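Local structure of ssDNA binding protein (Aeropyrum pernix, 4PSN) at residues L11-A15 and D65-R71. The protein binds single-stranded DNA, probably by entrapping it in a tunnel system formed between its subunits. Residues are numbered along the deposited sequence.
Sequences LVIAA and DKLDVVR
The end of strand 6-13 pairs antiparallel with the start of strand 69-78. Leu11, Val70, Ile13 and Ala14 have the most covered surface.

Leu11 starts away from the other strand, but its mt rotamer brings Leu11 CD2 over one face of the guanidinium, 3.8 Å from Arg71 NH2. Arg71 NH1 forms a salt bridge with Glu93.

Val70 and Val12 form a hydrogen-bonded pair, CA to CA 5.5 Å. Val12 N donates to Val70 O at 2.9 Å, and Val70 N to Val12 O at 2.8 Å. Both side chains lie on one face of the sheet, so Val12 CG1 comes 3.7 Å from Val70 CG2.

Ile13 and Val69 follow as a non-hydrogen-bonded pair, CA to CA 4.3 Å. Their side chains diverge, yet Ile13 CD1 reaches within 3.9 Å of Val69 CG2. Ile13 CG2 sits 3.1 Å from Lys66 O. Trp95 of the second subunit packs on Ile13 and Val69.

Ala14 and Ala15 turn into a 3-10 segment, phi near -60° and psi negative. They face a type I turn, Asp65 to Asp68, closed by Asp68 N to Asp65 O at 3.0 Å. Ala14 N donates a hydrogen bond to Asp68 O at 2.8 Å, and Ala15 N to Lys66 O at 3.0 Å. These carry the ladder past the strand end onto the turn carbonyls. Ala14 CB points toward the turn, 3.3 Å from Asp65 O. Leu67 N to Asp65 OD2, 3.0 Å, closes an Asx turn.

This is an antiparallel pairing of outer strand 6-13 with middle strand 69-78, as counted within this chain, in the three-stranded sheet of the ThermoDBP-related region, with helices connecting the two strands.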
loop_
_atom_site.group_PDB
_atom_site.type_symbol
_atom_site.label_atom_id
_atom_site.label_comp_id
_atom_site.label_asym_id
_atom_site.label_seq_id
_atom_site.Cartn_x
_atom_site.Cartn_y
_atom_site.Cartn_z
ATOM N N LEU C 11 -7.885 -5.748 -2.647
ATOM C CA LEU C 11 -8.718 -5.391 -3.781
ATOM C C LEU C 11 -7.816 -5.203 -4.976
ATOM O O LEU C 11 -6.785 -4.526 -4.894
ATOM C CB LEU C 11 -9.456 -4.085 -3.516
ATOM C CG LEU C 11 -10.370 -4.064 -2.289
ATOM C CD1 LEU C 11 -10.929 -2.662 -2.108
ATOM C CD2 LEU C 11 -11.495 -5.093 -2.437
ATOM N N VAL C 12 -8.186 -5.805 -6.098
ATOM C CA VAL C 12 -7.404 -5.597 -7.312
ATOM C C VAL C 12 -8.293 -5.651 -8.562
ATOM O O VAL C 12 -9.245 -6.423 -8.610
ATOM C CB VAL C 12 -6.216 -6.609 -7.380
ATOM C CG1 VAL C 12 -6.736 -8.029 -7.547
ATOM C CG2 VAL C 12 -5.237 -6.236 -8.495
ATOM N N ILE C 13 -8.014 -4.807 -9.558
ATOM C CA ILE C 13 -8.744 -4.914 -10.824
ATOM C C ILE C 13 -8.470 -6.301 -11.414
ATOM O O ILE C 13 -7.345 -6.797 -11.358
ATOM C CB ILE C 13 -8.335 -3.827 -11.851
ATOM C CG1 ILE C 13 -8.655 -2.433 -11.327
ATOM C CG2 ILE C 13 -9.117 -4.003 -13.151
ATOM C CD1 ILE C 13 -10.124 -2.048 -11.509
ATOM N N ALA C 14 -9.488 -6.933 -11.981
ATOM C CA ALA C 14 -9.346 -8.333 -12.361
ATOM C C ALA C 14 -8.151 -8.561 -13.289
ATOM O O ALA C 14 -7.429 -9.549 -13.145
ATOM C CB ALA C 14 -10.629 -8.855 -12.980
ATOM N N ALA C 15 -7.935 -7.645 -14.231
ATOM C CA ALA C 15 -6.859 -7.817 -15.211
ATOM C C ALA C 15 -5.479 -7.879 -14.566
ATOM O O ALA C 15 -4.497 -8.254 -15.207
ATOM C CB ALA C 15 -6.903 -6.709 -16.260
ATOM N N ASP C 65 -15.218 -9.618 -15.745
ATOM C CA ASP C 65 -14.676 -8.756 -16.786
ATOM C C ASP C 65 -13.296 -8.281 -16.337
ATOM O O ASP C 65 -13.032 -8.197 -15.135
ATOM C CB ASP C 65 -15.597 -7.553 -16.990
ATOM C CG ASP C 65 -15.159 -6.668 -18.142
ATOM O OD1 ASP C 65 -15.344 -7.085 -19.309
ATOM O OD2 ASP C 65 -14.645 -5.555 -17.885
ATOM N N LYS C 66 -12.421 -7.957 -17.286
ATOM C CA LYS C 66 -11.080 -7.520 -16.923
ATOM C C LYS C 66 -11.089 -6.231 -16.083
ATOM O O LYS C 66 -10.126 -5.942 -15.372
ATOM C CB LYS C 66 -10.179 -7.388 -18.158
ATOM C CG LYS C 66 -10.567 -6.286 -19.126
ATOM C CD LYS C 66 -10.160 -6.643 -20.566
ATOM C CE LYS C 66 -10.802 -5.684 -21.580
ATOM N NZ LYS C 66 -10.682 -6.144 -22.998
ATOM N N LEU C 67 -12.188 -5.479 -16.149
ATOM C CA LEU C 67 -12.299 -4.208 -15.436
ATOM C C LEU C 67 -13.118 -4.308 -14.144
ATOM O O LEU C 67 -13.382 -3.306 -13.475
ATOM C CB LEU C 67 -12.892 -3.140 -16.355
ATOM C CG LEU C 67 -11.955 -2.694 -17.476
ATOM C CD1 LEU C 67 -12.644 -1.682 -18.383
ATOM C CD2 LEU C 67 -10.684 -2.115 -16.874
ATOM N N ASP C 68 -13.531 -5.515 -13.794
ATOM C CA ASP C 68 -14.181 -5.712 -12.511
ATOM C C ASP C 68 -13.107 -5.730 -11.413
ATOM O O ASP C 68 -11.912 -5.641 -11.703
ATOM C CB ASP C 68 -14.959 -7.021 -12.509
ATOM C CG ASP C 68 -16.202 -6.967 -13.371
ATOM O OD1 ASP C 68 -16.716 -5.858 -13.685
ATOM O OD2 ASP C 68 -16.679 -8.063 -13.708
ATOM N N VAL C 69 -13.531 -5.820 -10.158
ATOM C CA VAL C 69 -12.591 -5.874 -9.039
ATOM C C VAL C 69 -12.741 -7.231 -8.354
ATOM O O VAL C 69 -13.847 -7.743 -8.233
ATOM C CB VAL C 69 -12.861 -4.742 -8.044
ATOM C CG1 VAL C 69 -12.101 -4.958 -6.733
ATOM C CG2 VAL C 69 -12.500 -3.393 -8.667
ATOM N N VAL C 70 -11.629 -7.828 -7.942
ATOM C CA VAL C 70 -11.659 -9.094 -7.230
ATOM C C VAL C 70 -10.788 -9.006 -5.994
ATOM O O VAL C 70 -9.981 -8.096 -5.858
ATOM C CB VAL C 70 -11.116 -10.241 -8.092
ATOM C CG1 VAL C 70 -12.070 -10.549 -9.249
ATOM C CG2 VAL C 70 -9.714 -9.892 -8.606
ATOM N N ARG C 71 -10.947 -9.960 -5.095
ATOM C CA ARG C 71 -10.080 -10.069 -3.934
ATOM C C ARG C 71 -9.997 -11.554 -3.660
ATOM O O ARG C 71 -11.019 -12.235 -3.622
ATOM C CB ARG C 71 -10.674 -9.332 -2.726
ATOM C CG ARG C 71 -9.799 -9.403 -1.459
ATOM C CD ARG C 71 -10.115 -8.256 -0.490
ATOM N NE ARG C 71 -11.449 -8.398 0.090
ATOM C CZ ARG C 71 -12.039 -7.490 0.874
ATOM N NH1 ARG C 71 -13.255 -7.725 1.342
ATOM N NH2 ARG C 71 -11.413 -6.359 1.194
#